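Local coordinates for aminotransferase, class I and II (Erwinia tasmaniensis, PDB 5Z0Q), which belongs to the class I and II aminotransferases, a family of pyridoxal-5'-phosphate proteins of fold type I, and holds pyridoxal-5'-phosphate in its pocket, at residues 76-81 / 286-290; 94-98 / 263-267; 146-151 / 320-324; 191-195 / 225-231. All blocks are in the same frame, centred on the assembly; numbering follows the deposited sequence.

How the interactions relate
Interactions 2, 3 and 4 all lie in or beside the large mixed sheet that carries the pyridoxal-5'-phosphate pocket. Interactions 2 and 3 lie at its two outermost strands, with centres 34 Å apart on opposite sides of the chain's centre, and interaction 4 belongs to the parallel crossovers between them. Interaction 1 ties helix 71-83, just before the edge strand 94-97 of interaction 2, to the end of a later helix; nearest atoms of these two contacts are about 4 Å apart. Along the chain, interaction 4 is nested inside the other three, and interaction 3 crosses interactions 1 and 2. The side chains of P98 and W286 lie about 8 and 12 Å from pyridoxal-5'-phosphate.

Interaction 1 (76-81 / 286-290)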
loop_
_atom_site.group_PDB
_atom_site.type_symbol
_atom_site.label_atom_id
_atom_site.label_comp_id
_atom_site.label_asym_id
_atom_site.label_seq_id
_atom_site.Cartn_x
_atom_site.Cartn_y
_atom_site.Cartn_z
ATOM N N VAL A 76 17.177 -4.135 -12.373
ATOM C CA VAL A 76 18.187 -4.493 -11.382
ATOM C C VAL A 76 17.795 -5.766 -10.642
ATOM O O VAL A 76 18.664 -6.515 -10.179
ATOM C CB VAL A 76 18.430 -3.318 -10.415
ATOM C CG1 VAL A 76 17.198 -3.048 -9.565
ATOM C CG2 VAL A 76 19.638 -3.595 -9.539
ATOM N N ALA A 77 16.494 -6.043 -10.525
ATOM C CA ALA A 77 16.066 -7.284 -9.888
ATOM C C ALA A 77 16.417 -8.491 -10.747
ATOM O O ALA A 77 16.853 -9.524 -10.226
ATOM C CB ALA A 77 14.564 -7.244 -9.604
ATOM N N ILE A 78 16.244 -8.378 -12.064
ATOM C CA ILE A 78 16.579 -9.482 -12.959
ATOM C C ILE A 78 18.082 -9.737 -12.951
ATOM O O ILE A 78 18.533 -10.887 -12.867
ATOM C CB ILE A 78 16.059 -9.196 -14.380
ATOM C CG1 ILE A 78 14.529 -9.242 -14.404
ATOM C CG2 ILE A 78 16.641 -10.183 -15.376
ATOM C CD1 ILE A 78 13.932 -8.928 -15.756
ATOM N N GLU A 79 18.882 -8.670 -13.033
ATOM C CA GLU A 79 20.332 -8.828 -12.990
ATOM C C GLU A 79 20.792 -9.421 -11.665
ATOM O O GLU A 79 21.770 -10.175 -11.629
ATOM C CB GLU A 79 21.018 -7.482 -13.231
ATOM C CG GLU A 79 20.942 -6.985 -14.666
ATOM C CD GLU A 79 21.622 -5.640 -14.852
ATOM O OE1 GLU A 79 21.924 -4.979 -13.836
ATOM O OE2 GLU A 79 21.855 -5.245 -16.014
ATOM N N ARG A 80 20.100 -9.099 -10.572
ATOM C CA ARG A 80 20.507 -9.612 -9.268
ATOM C C ARG A 80 20.192 -11.097 -9.131
ATOM O O ARG A 80 21.002 -11.859 -8.593
ATOM C CB ARG A 80 19.830 -8.812 -8.157
ATOM C CG ARG A 80 20.309 -9.170 -6.761
ATOM C CD ARG A 80 19.679 -8.270 -5.711
ATOM N NE ARG A 80 20.258 -8.498 -4.391
ATOM C CZ ARG A 80 21.377 -7.926 -3.958
ATOM N NH1 ARG A 80 22.043 -7.087 -4.742
ATOM N NH2 ARG A 80 21.833 -8.195 -2.743
ATOM N N MET A 81 19.024 -11.528 -9.614
ATOM C CA MET A 81 18.645 -12.930 -9.474
ATOM C C MET A 81 19.487 -13.837 -10.361
ATOM O O MET A 81 19.642 -15.026 -10.057
ATOM C CB MET A 81 17.160 -13.111 -9.789
ATOM C CG MET A 81 16.252 -12.294 -8.894
ATOM S SD MET A 81 16.760 -12.383 -7.168
ATOM C CE MET A 81 16.351 -10.731 -6.606
ATOM N N TRP A 286 19.280 -2.065 -4.501
ATOM C CA TRP A 286 19.817 -3.188 -5.257
ATOM C C TRP A 286 20.758 -2.770 -6.378
ATOM O O TRP A 286 21.491 -3.622 -6.895
ATOM C CB TRP A 286 18.673 -4.026 -5.839
ATOM C CG TRP A 286 18.130 -5.041 -4.881
ATOM C CD1 TRP A 286 18.707 -5.458 -3.717
ATOM C CD2 TRP A 286 16.901 -5.766 -5.004
ATOM N NE1 TRP A 286 17.913 -6.400 -3.107
ATOM C CE2 TRP A 286 16.798 -6.606 -3.876
ATOM C CE3 TRP A 286 15.877 -5.787 -5.956
ATOM C CZ2 TRP A 286 15.713 -7.458 -3.676
ATOM C CZ3 TRP A 286 14.801 -6.635 -5.755
ATOM C CH2 TRP A 286 14.728 -7.459 -4.624
ATOM N N ARG A 287 20.762 -1.496 -6.769
ATOM C CA ARG A 287 21.634 -1.062 -7.856
ATOM C C ARG A 287 23.035 -0.706 -7.372
ATOM O O ARG A 287 24.023 -1.098 -8.003
ATOM C CB ARG A 287 21.025 0.135 -8.592
ATOM C CG ARG A 287 21.573 0.327 -9.999
ATOM C CD ARG A 287 21.297 1.718 -10.556
ATOM N NE ARG A 287 19.871 2.023 -10.647
ATOM C CZ ARG A 287 19.244 2.899 -9.869
ATOM N NH1 ARG A 287 19.916 3.563 -8.938
ATOM N NH2 ARG A 287 17.944 3.116 -10.023
ATOM N N GLU A 288 23.146 0.031 -6.263
ATOM C CA GLU A 288 24.449 0.496 -5.805
ATOM C C GLU A 288 24.643 0.367 -4.297
ATOM O O GLU A 288 25.599 0.944 -3.764
ATOM C CB GLU A 288 24.669 1.954 -6.231
ATOM C CG GLU A 288 24.804 2.141 -7.735
ATOM C CD GLU A 288 24.623 3.582 -8.164
ATOM O OE1 GLU A 288 24.832 3.876 -9.361
ATOM O OE2 GLU A 288 24.265 4.417 -7.307
ATOM N N GLY A 289 23.781 -0.362 -3.596
ATOM C CA GLY A 289 23.926 -0.545 -2.170
ATOM C C GLY A 289 24.677 -1.784 -1.748
ATOM O O GLY A 289 24.777 -2.057 -0.548
ATOM N N GLN A 290 25.218 -2.541 -2.700
ATOM C CA GLN A 290 25.885 -3.794 -2.356
ATOM C C GLN A 290 27.095 -3.615 -1.442
ATOM O O GLN A 290 27.239 -4.417 -0.503
ATOM C CB GLN A 290 26.277 -4.541 -3.637
ATOM C CG GLN A 290 26.787 -5.942 -3.381
ATOM C CD GLN A 290 25.807 -6.770 -2.576
ATOM O OE1 GLN A 290 24.621 -6.841 -2.902
ATOM N NE2 GLN A 290 26.295 -7.396 -1.512
#
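W286 comes first and dominates: its broad indole sits as a knob in a hole formed by V76, A77, R80 and M81 of helix 71-83. R80 CD stands 3.5 Å from the centroid of the five-membered ring, almost on its normal, in a CH-pi contact, and M81 CE approaches W286 CH2 at 4.2 Å. Small A77 brings its CB to 3.9 Å from W286 CZ3, while V76 CG2 lies 3.2 Å from W286 O. At R287 the backbone passes close, with V76 CG2 3.6 Å from its CA. Q290, at the start of helix 290-313, accepts from R80 on OE1, 3.2 Å from NH1 and 3.1 Å from NH2, while its NE2 binds D294. R80 NE and W286 NE1, two donors 3.4 Å apart, do not bond to each other; D209 takes a salt bridge from R80 and a hydrogen bond from W286. R80 thus offers its CD to the indole face, while its buried charge is met by D209 and the glutamine oxygen.

Interaction 2 (94-98 / 263-267); sequences LVFLP and FNRMR
The guanidinium of R267 grips one carbonyl: NH1 is 2.8 Å and NH2 3.0 Å from F96 O, both as hydrogen-bond donors. Long and multiply donating, arginine spans helix to strand; chi1 and chi3 are t, while chi2 near -94° bends the side chain. NE also bonds V271 O, and NH1 P272 O, in the following loop. The acceptor is available because 94-97 is an outermost strand of the large sheet: V95 and L97 pair with strand 250-253, whereas F96 O faces the other way. This is the edge of the sheet of a fold type I aminotransferase, and G99, next after P98, lines the pyridoxal-5'-phosphate pocket. Strand 94-97 is extended, 263-267 is the last part of helix 257-267, and the short axes run nearly parallel N-to-C, at 21°, 10.9 Å apart at closest approach, with V95 CA 8.0 Å from N264 CA and L97 CA 9.1 Å from R267 CA. V95 (t) sets CG1 3.4 Å from N264 OD1 and 4.0 Å from F263 CE2; L97 (m, t) puts CD1 3.9 Å from F263 CZ, both meeting the edge of the ring (F263 chi1 t). L97 CD2 covers a guanidinium face, 3.7 Å from R267 NH2.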
loop_
_atom_site.group_PDB
_atom_site.type_symbol
_atom_site.label_atom_id
_atom_site.label_comp_id
_atom_site.label_asym_id
_atom_site.label_seq_id
_atom_site.Cartn_x
_atom_site.Cartn_y
_atom_site.Cartn_z
ATOM N N LEU A 94 7.283 -10.494 -13.189
ATOM C CA LEU A 94 7.310 -9.659 -11.998
ATOM C C LEU A 94 5.958 -9.003 -11.749
ATOM O O LEU A 94 5.268 -8.584 -12.682
ATOM C CB LEU A 94 8.392 -8.586 -12.129
ATOM C CG LEU A 94 9.820 -9.099 -12.319
ATOM C CD1 LEU A 94 10.794 -7.942 -12.443
ATOM C CD2 LEU A 94 10.217 -10.013 -11.173
ATOM N N VAL A 95 5.583 -8.928 -10.473
ATOM C CA VAL A 95 4.403 -8.197 -10.017
ATOM C C VAL A 95 4.823 -7.437 -8.766
ATOM O O VAL A 95 5.144 -8.053 -7.743
ATOM C CB VAL A 95 3.208 -9.115 -9.717
ATOM C CG1 VAL A 95 2.054 -8.308 -9.146
ATOM C CG2 VAL A 95 2.766 -9.855 -10.969
ATOM N N PHE A 96 4.829 -6.109 -8.840
ATOM C CA PHE A 96 5.287 -5.293 -7.725
ATOM C C PHE A 96 4.170 -5.087 -6.709
ATOM O O PHE A 96 3.007 -4.881 -7.071
ATOM C CB PHE A 96 5.803 -3.946 -8.229
ATOM C CG PHE A 96 6.994 -4.059 -9.137
ATOM C CD1 PHE A 96 8.239 -4.390 -8.629
ATOM C CD2 PHE A 96 6.868 -3.836 -10.498
ATOM C CE1 PHE A 96 9.338 -4.499 -9.461
ATOM C CE2 PHE A 96 7.963 -3.941 -11.336
ATOM C CZ PHE A 96 9.199 -4.273 -10.818
ATOM N N LEU A 97 4.532 -5.140 -5.431
ATOM C CA LEU A 97 3.582 -5.099 -4.332
ATOM C C LEU A 97 4.080 -4.146 -3.258
ATOM O O LEU A 97 5.291 -3.919 -3.138
ATOM C CB LEU A 97 3.377 -6.495 -3.721
ATOM C CG LEU A 97 2.817 -7.578 -4.643
ATOM C CD1 LEU A 97 3.143 -8.959 -4.096
ATOM C CD2 LEU A 97 1.316 -7.407 -4.812
ATOM N N PRO A 98 3.171 -3.564 -2.466
ATOM C CA PRO A 98 3.575 -2.716 -1.324
ATOM C C PRO A 98 3.757 -3.523 -0.040
ATOM O O PRO A 98 3.026 -3.374 0.950
ATOM C CB PRO A 98 2.416 -1.722 -1.235
ATOM C CG PRO A 98 1.230 -2.532 -1.650
ATOM C CD PRO A 98 1.718 -3.496 -2.709
ATOM N N PHE A 263 -3.405 -14.338 -9.631
ATOM C CA PHE A 263 -2.829 -13.496 -8.588
ATOM C C PHE A 263 -3.222 -12.037 -8.786
ATOM O O PHE A 263 -3.675 -11.371 -7.845
ATOM C CB PHE A 263 -1.308 -13.655 -8.580
ATOM C CG PHE A 263 -0.621 -12.948 -7.445
ATOM C CD1 PHE A 263 -0.449 -13.576 -6.223
ATOM C CD2 PHE A 263 -0.131 -11.662 -7.604
ATOM C CE1 PHE A 263 0.188 -12.932 -5.178
ATOM C CE2 PHE A 263 0.506 -11.012 -6.565
ATOM C CZ PHE A 263 0.666 -11.649 -5.350
ATOM N N ASN A 264 -3.061 -11.523 -10.009
ATOM C CA ASN A 264 -3.372 -10.122 -10.277
ATOM C C ASN A 264 -4.860 -9.832 -10.123
ATOM O O ASN A 264 -5.232 -8.731 -9.698
ATOM C CB ASN A 264 -2.898 -9.740 -11.678
ATOM C CG ASN A 264 -1.388 -9.750 -11.804
ATOM O OD1 ASN A 264 -0.673 -9.422 -10.857
ATOM N ND2 ASN A 264 -0.892 -10.127 -12.977
ATOM N N ARG A 265 -5.721 -10.793 -10.463
ATOM C CA ARG A 265 -7.158 -10.587 -10.306
ATOM C C ARG A 265 -7.539 -10.474 -8.834
ATOM O O ARG A 265 -8.424 -9.688 -8.473
ATOM C CB ARG A 265 -7.925 -11.722 -10.985
ATOM C CG ARG A 265 -9.436 -11.593 -10.913
ATOM C CD ARG A 265 -10.131 -12.455 -11.964
ATOM N NE ARG A 265 -9.881 -13.883 -11.784
ATOM C CZ ARG A 265 -9.007 -14.589 -12.496
ATOM N NH1 ARG A 265 -8.291 -14.001 -13.446
ATOM N NH2 ARG A 265 -8.851 -15.885 -12.262
ATOM N N MET A 266 -6.878 -11.247 -7.968
ATOM C CA MET A 266 -7.125 -11.141 -6.535
ATOM C C MET A 266 -6.542 -9.856 -5.961
ATOM O O MET A 266 -7.049 -9.336 -4.959
ATOM C CB MET A 266 -6.545 -12.362 -5.820
ATOM C CG MET A 266 -6.764 -12.391 -4.315
ATOM S SD MET A 266 -8.506 -12.475 -3.861
ATOM C CE MET A 266 -9.005 -13.961 -4.729
ATOM N N ARG A 267 -5.492 -9.325 -6.587
ATOM C CA ARG A 267 -4.821 -8.135 -6.077
ATOM C C ARG A 267 -5.515 -6.848 -6.507
ATOM O O ARG A 267 -5.503 -5.865 -5.758
ATOM C CB ARG A 267 -3.361 -8.134 -6.546
ATOM C CG ARG A 267 -2.506 -6.978 -6.036
ATOM C CD ARG A 267 -2.463 -5.812 -7.016
ATOM N NE ARG A 267 -1.549 -4.768 -6.570
ATOM C CZ ARG A 267 -0.283 -4.673 -6.961
ATOM N NH1 ARG A 267 0.483 -3.695 -6.504
ATOM N NH2 ARG A 267 0.216 -5.559 -7.814
#

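Interaction 3 (146-151 / 320-324)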
loop_
_atom_site.group_PDB
_atom_site.type_symbol
_atom_site.label_atom_id
_atom_site.label_comp_id
_atom_site.label_asym_id
_atom_site.label_seq_id
_atom_site.Cartn_x
_atom_site.Cartn_y
_atom_site.Cartn_z
ATOM N N LEU A 146 15.302 -30.169 15.423
ATOM C CA LEU A 146 16.708 -29.812 15.524
ATOM C C LEU A 146 17.576 -30.997 15.120
ATOM O O LEU A 146 17.392 -32.110 15.622
ATOM C CB LEU A 146 17.032 -29.368 16.951
ATOM C CG LEU A 146 18.461 -28.918 17.250
ATOM C CD1 LEU A 146 18.888 -27.858 16.260
ATOM C CD2 LEU A 146 18.558 -28.392 18.672
ATOM N N GLU A 147 18.513 -30.759 14.205
ATOM C CA GLU A 147 19.422 -31.808 13.752
ATOM C C GLU A 147 20.749 -31.175 13.366
ATOM O O GLU A 147 20.782 -30.272 12.523
ATOM C CB GLU A 147 18.829 -32.585 12.574
ATOM C CG GLU A 147 19.707 -33.723 12.085
ATOM C CD GLU A 147 18.972 -34.673 11.157
ATOM O OE1 GLU A 147 17.750 -34.496 10.966
ATOM O OE2 GLU A 147 19.616 -35.599 10.622
ATOM N N GLN A 148 21.831 -31.654 13.983
ATOM C CA GLN A 148 23.180 -31.133 13.758
ATOM C C GLN A 148 23.232 -29.624 13.989
ATOM O O GLN A 148 23.803 -28.867 13.201
ATOM C CB GLN A 148 23.685 -31.492 12.359
ATOM C CG GLN A 148 23.911 -32.979 12.142
ATOM C CD GLN A 148 24.664 -33.268 10.857
ATOM O OE1 GLN A 148 24.064 -33.580 9.828
ATOM N NE2 GLN A 148 25.988 -33.166 10.912
ATOM N N GLN A 149 22.618 -29.192 15.092
ATOM C CA GLN A 149 22.565 -27.780 15.472
ATOM C C GLN A 149 21.931 -26.932 14.372
ATOM O O GLN A 149 22.340 -25.797 14.123
ATOM C CB GLN A 149 23.954 -27.252 15.835
ATOM C CG GLN A 149 24.601 -27.962 17.011
ATOM C CD GLN A 149 26.002 -27.459 17.295
ATOM O OE1 GLN A 149 26.241 -26.783 18.295
ATOM N NE2 GLN A 149 26.940 -27.789 16.414
ATOM N N ARG A 150 20.927 -27.494 13.700
ATOM C CA ARG A 150 20.191 -26.791 12.660
ATOM C C ARG A 150 18.719 -27.166 12.738
ATOM O O ARG A 150 18.378 -28.317 13.028
ATOM C CB ARG A 150 20.720 -27.118 11.259
ATOM C CG ARG A 150 22.107 -26.589 10.954
ATOM C CD ARG A 150 22.209 -26.226 9.485
ATOM N NE ARG A 150 21.364 -27.087 8.663
ATOM C CZ ARG A 150 21.096 -26.866 7.381
ATOM N NH1 ARG A 150 21.607 -25.807 6.770
ATOM N NH2 ARG A 150 20.313 -27.700 6.711
ATOM N N TRP A 151 17.854 -26.193 12.466
ATOM C CA TRP A 151 16.415 -26.422 12.404
ATOM C C TRP A 151 16.054 -26.842 10.984
ATOM O O TRP A 151 16.075 -26.019 10.062
ATOM C CB TRP A 151 15.649 -25.172 12.825
ATOM C CG TRP A 151 15.731 -24.893 14.291
ATOM C CD1 TRP A 151 16.433 -23.896 14.898
ATOM C CD2 TRP A 151 15.095 -25.633 15.340
ATOM N NE1 TRP A 151 16.267 -23.962 16.261
ATOM C CE2 TRP A 151 15.451 -25.022 16.558
ATOM C CE3 TRP A 151 14.256 -26.753 15.366
ATOM C CZ2 TRP A 151 14.997 -25.490 17.790
ATOM C CZ3 TRP A 151 13.807 -27.217 16.591
ATOM C CH2 TRP A 151 14.178 -26.586 17.785
ATOM N N VAL A 320 20.435 -21.932 18.380
ATOM C CA VAL A 320 21.117 -22.316 17.152
ATOM C C VAL A 320 21.691 -21.066 16.501
ATOM O O VAL A 320 20.999 -20.049 16.365
ATOM C CB VAL A 320 20.151 -23.045 16.204
ATOM C CG1 VAL A 320 20.733 -23.124 14.802
ATOM C CG2 VAL A 320 19.844 -24.432 16.734
ATOM N N THR A 321 22.957 -21.130 16.112
ATOM C CA THR A 321 23.576 -20.028 15.393
ATOM C C THR A 321 22.856 -19.823 14.065
ATOM O O THR A 321 22.876 -20.724 13.212
ATOM C CB THR A 321 25.059 -20.301 15.154
ATOM O OG1 THR A 321 25.735 -20.407 16.413
ATOM C CG2 THR A 321 25.681 -19.174 14.343
ATOM N N PRO A 322 22.206 -18.679 13.851
ATOM C CA PRO A 322 21.428 -18.496 12.619
ATOM C C PRO A 322 22.339 -18.378 11.407
ATOM O O PRO A 322 23.270 -17.570 11.387
ATOM C CB PRO A 322 20.658 -17.195 12.876
ATOM C CG PRO A 322 21.507 -16.449 13.856
ATOM C CD PRO A 322 22.148 -17.496 14.729
ATOM N N GLU A 323 22.066 -19.197 10.393
ATOM C CA GLU A 323 22.792 -19.086 9.137
ATOM C C GLU A 323 22.436 -17.821 8.368
ATOM O O GLU A 323 23.147 -17.472 7.419
ATOM C CB GLU A 323 22.529 -20.321 8.273
ATOM C CG GLU A 323 23.044 -21.618 8.882
ATOM C CD GLU A 323 22.749 -22.833 8.021
ATOM O OE1 GLU A 323 21.698 -22.851 7.345
ATOM O OE2 GLU A 323 23.574 -23.771 8.017
ATOM N N ALA A 324 21.369 -17.125 8.758
ATOM C CA ALA A 324 20.947 -15.898 8.092
ATOM C C ALA A 324 20.560 -14.868 9.143
ATOM O O ALA A 324 19.661 -15.111 9.953
ATOM C CB ALA A 324 19.779 -16.156 7.138
#
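L146, at the end of strand 139-146, reaches with CD1 to 3.6 Å from V320 CG2, its flexible aliphatic end meeting the compact valine. E147 and R150 then close a two-residue turn: E147 N is bonded to R150 O at 2.7 Å, R150 N to E147 O weakly at 3.0 Å. Q148 and Q149 between them both adopt left-handed helical backbone angles, much as in a type I' beta turn, so this is a tight beta-hairpin joining antiparallel strands 139-146 and 151-152 of the large sheet. The segment it meets, 320-324, leaves strand 318-319 of the smaller sheet, so the contact bridges the two sheets. Q149 O lies 3.2 Å from V320 CG1. R150, long enough to leave the hairpin, makes a salt bridge with E323: NH1 is 3.1 Å from OE2 and, in a weak bond, 3.0 Å from OE1. NH2 pairs with E186, and E323 also binds R183 and V181 N. W151 brings NE1 to 3.6 Å from V320 CG2, while W329 meets its ring edge-to-face.

Interaction 4 (191-195 / 225-231)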
loop_
_atom_site.group_PDB
_atom_site.type_symbol
_atom_site.label_atom_id
_atom_site.label_comp_id
_atom_site.label_asym_id
_atom_site.label_seq_id
_atom_site.Cartn_x
_atom_site.Cartn_y
_atom_site.Cartn_z
ATOM N N LEU A 191 10.577 -29.896 -2.931
ATOM C CA LEU A 191 9.986 -29.895 -4.265
ATOM C C LEU A 191 9.317 -31.229 -4.570
ATOM O O LEU A 191 8.211 -31.261 -5.123
ATOM C CB LEU A 191 11.052 -29.579 -5.313
ATOM C CG LEU A 191 10.599 -29.679 -6.770
ATOM C CD1 LEU A 191 9.424 -28.750 -7.031
ATOM C CD2 LEU A 191 11.751 -29.373 -7.718
ATOM N N ARG A 192 9.972 -32.340 -4.220
ATOM C CA ARG A 192 9.370 -33.649 -4.447
ATOM C C ARG A 192 8.115 -33.838 -3.607
ATOM O O ARG A 192 7.183 -34.533 -4.029
ATOM C CB ARG A 192 10.387 -34.757 -4.159
ATOM C CG ARG A 192 11.463 -34.885 -5.228
ATOM C CD ARG A 192 12.390 -36.069 -4.984
ATOM N NE ARG A 192 13.678 -35.661 -4.427
ATOM C CZ ARG A 192 14.074 -35.917 -3.184
ATOM N NH1 ARG A 192 13.286 -36.595 -2.359
ATOM N NH2 ARG A 192 15.264 -35.503 -2.768
ATOM N N PHE A 193 8.064 -33.222 -2.423
ATOM C CA PHE A 193 6.848 -33.268 -1.621
ATOM C C PHE A 193 5.717 -32.501 -2.294
ATOM O O PHE A 193 4.558 -32.931 -2.257
ATOM C CB PHE A 193 7.119 -32.709 -0.225
ATOM C CG PHE A 193 5.895 -32.612 0.642
ATOM C CD1 PHE A 193 5.402 -33.728 1.296
ATOM C CD2 PHE A 193 5.242 -31.401 0.812
ATOM C CE1 PHE A 193 4.279 -33.642 2.098
ATOM C CE2 PHE A 193 4.118 -31.309 1.612
ATOM C CZ PHE A 193 3.637 -32.431 2.256
ATOM N N ALA A 194 6.036 -31.364 -2.918
ATOM C CA ALA A 194 5.010 -30.588 -3.605
ATOM C C ALA A 194 4.490 -31.322 -4.834
ATOM O O ALA A 194 3.293 -31.266 -5.136
ATOM C CB ALA A 194 5.562 -29.215 -3.992
ATOM N N GLN A 195 5.370 -32.023 -5.552
ATOM C CA GLN A 195 4.946 -32.731 -6.757
ATOM C C GLN A 195 4.119 -33.965 -6.415
ATOM O O GLN A 195 3.099 -34.232 -7.061
ATOM C CB GLN A 195 6.166 -33.120 -7.591
ATOM C CG GLN A 195 6.987 -31.940 -8.081
ATOM C CD GLN A 195 8.323 -32.364 -8.653
ATOM O OE1 GLN A 195 8.706 -33.530 -8.566
ATOM N NE2 GLN A 195 9.042 -31.416 -9.245
ATOM N N SER A 225 14.072 -26.394 -10.979
ATOM C CA SER A 225 13.692 -26.914 -12.283
ATOM C C SER A 225 12.615 -26.008 -12.861
ATOM O O SER A 225 12.155 -25.063 -12.214
ATOM C CB SER A 225 13.207 -28.363 -12.182
ATOM O OG SER A 225 12.011 -28.449 -11.427
ATOM N N ASP A 226 12.210 -26.303 -14.096
ATOM C CA ASP A 226 11.120 -25.562 -14.712
ATOM C C ASP A 226 9.761 -25.964 -14.155
ATOM O O ASP A 226 8.812 -25.178 -14.247
ATOM C CB ASP A 226 11.145 -25.755 -16.229
ATOM C CG ASP A 226 12.405 -25.199 -16.860
ATOM O OD1 ASP A 226 12.826 -24.088 -16.473
ATOM O OD2 ASP A 226 12.979 -25.877 -17.738
ATOM N N ASP A 227 9.651 -27.164 -13.582
ATOM C CA ASP A 227 8.407 -27.557 -12.929
ATOM C C ASP A 227 8.177 -26.745 -11.660
ATOM O O ASP A 227 7.047 -26.327 -11.380
ATOM C CB ASP A 227 8.427 -29.051 -12.612
ATOM C CG ASP A 227 7.142 -29.526 -11.963
ATOM O OD1 ASP A 227 6.145 -29.719 -12.691
ATOM O OD2 ASP A 227 7.128 -29.703 -10.725
ATOM N N ALA A 228 9.237 -26.514 -10.883
ATOM C CA ALA A 228 9.106 -25.699 -9.680
ATOM C C ALA A 228 8.750 -24.259 -10.029
ATOM O O ALA A 228 7.994 -23.607 -9.302
ATOM C CB ALA A 228 10.400 -25.748 -8.868
ATOM N N ALA A 229 9.288 -23.749 -11.139
ATOM C CA ALA A 229 8.994 -22.378 -11.541
ATOM C C ALA A 229 7.533 -22.220 -11.946
ATOM O O ALA A 229 6.905 -21.202 -11.635
ATOM C CB ALA A 229 9.920 -21.959 -12.682
ATOM N N GLN A 230 6.973 -23.216 -12.632
ATOM C CA GLN A 230 5.600 -23.139 -13.118
ATOM C C GLN A 230 4.564 -23.474 -12.054
ATOM O O GLN A 230 3.366 -23.453 -12.354
ATOM C CB GLN A 230 5.417 -24.065 -14.323
ATOM C CG GLN A 230 6.217 -23.652 -15.549
ATOM C CD GLN A 230 5.797 -22.297 -16.086
ATOM O OE1 GLN A 230 4.621 -21.937 -16.041
ATOM N NE2 GLN A 230 6.761 -21.535 -16.592
ATOM N N ARG A 231 4.985 -23.774 -10.824
ATOM C CA ARG A 231 4.055 -24.135 -9.762
ATOM C C ARG A 231 4.221 -23.269 -8.518
ATOM O O ARG A 231 3.600 -23.563 -7.489
ATOM C CB ARG A 231 4.221 -25.614 -9.387
ATOM C CG ARG A 231 5.481 -25.907 -8.582
ATOM C CD ARG A 231 5.826 -27.393 -8.555
ATOM N NE ARG A 231 4.708 -28.228 -8.123
ATOM C CZ ARG A 231 4.076 -29.093 -8.910
ATOM N NH1 ARG A 231 4.456 -29.248 -10.170
ATOM N NH2 ARG A 231 3.067 -29.811 -8.434
#
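L191 overlaps the short helix 226-229 and the residues flanking it, its CD1 3.7 Å from A228 CB and 4.1 Å from R231 CD, while CD2 lies 3.8 Å from S225 OG. The end of a branched leucine against a small alanine lets helix 184-197 come close, the CA atoms of L191 and A228 being 6.9 Å apart. S225 suits its place as N-cap: its OG accepts a weak capping bond from A228 N at 3.4 Å, satisfying an amide at the open start of the helix. One turn along from L191, Q195 extends to the same partner helix, its NE2 giving a weak hydrogen bond to D227 OD2 at 3.0 Å. That oxygen also forms a salt bridge with R231 NH1 at 2.8 Å, so the partly exposed aspartate gathers an amide and a charge. R231 curls back with chi1 p, and Q195 CA lies over a face of its guanidinium, 3.9 Å from NH2. R231 NE bonds weakly to L199 O, and its backbone pairs with V201. Helices 184-197 and 226-229 lie in the successive beta-alpha-beta crossovers that lead into the parallel strands 200-204 and 232-236 of the large-domain sheet in fold type I pyridoxal-5'-phosphate proteins.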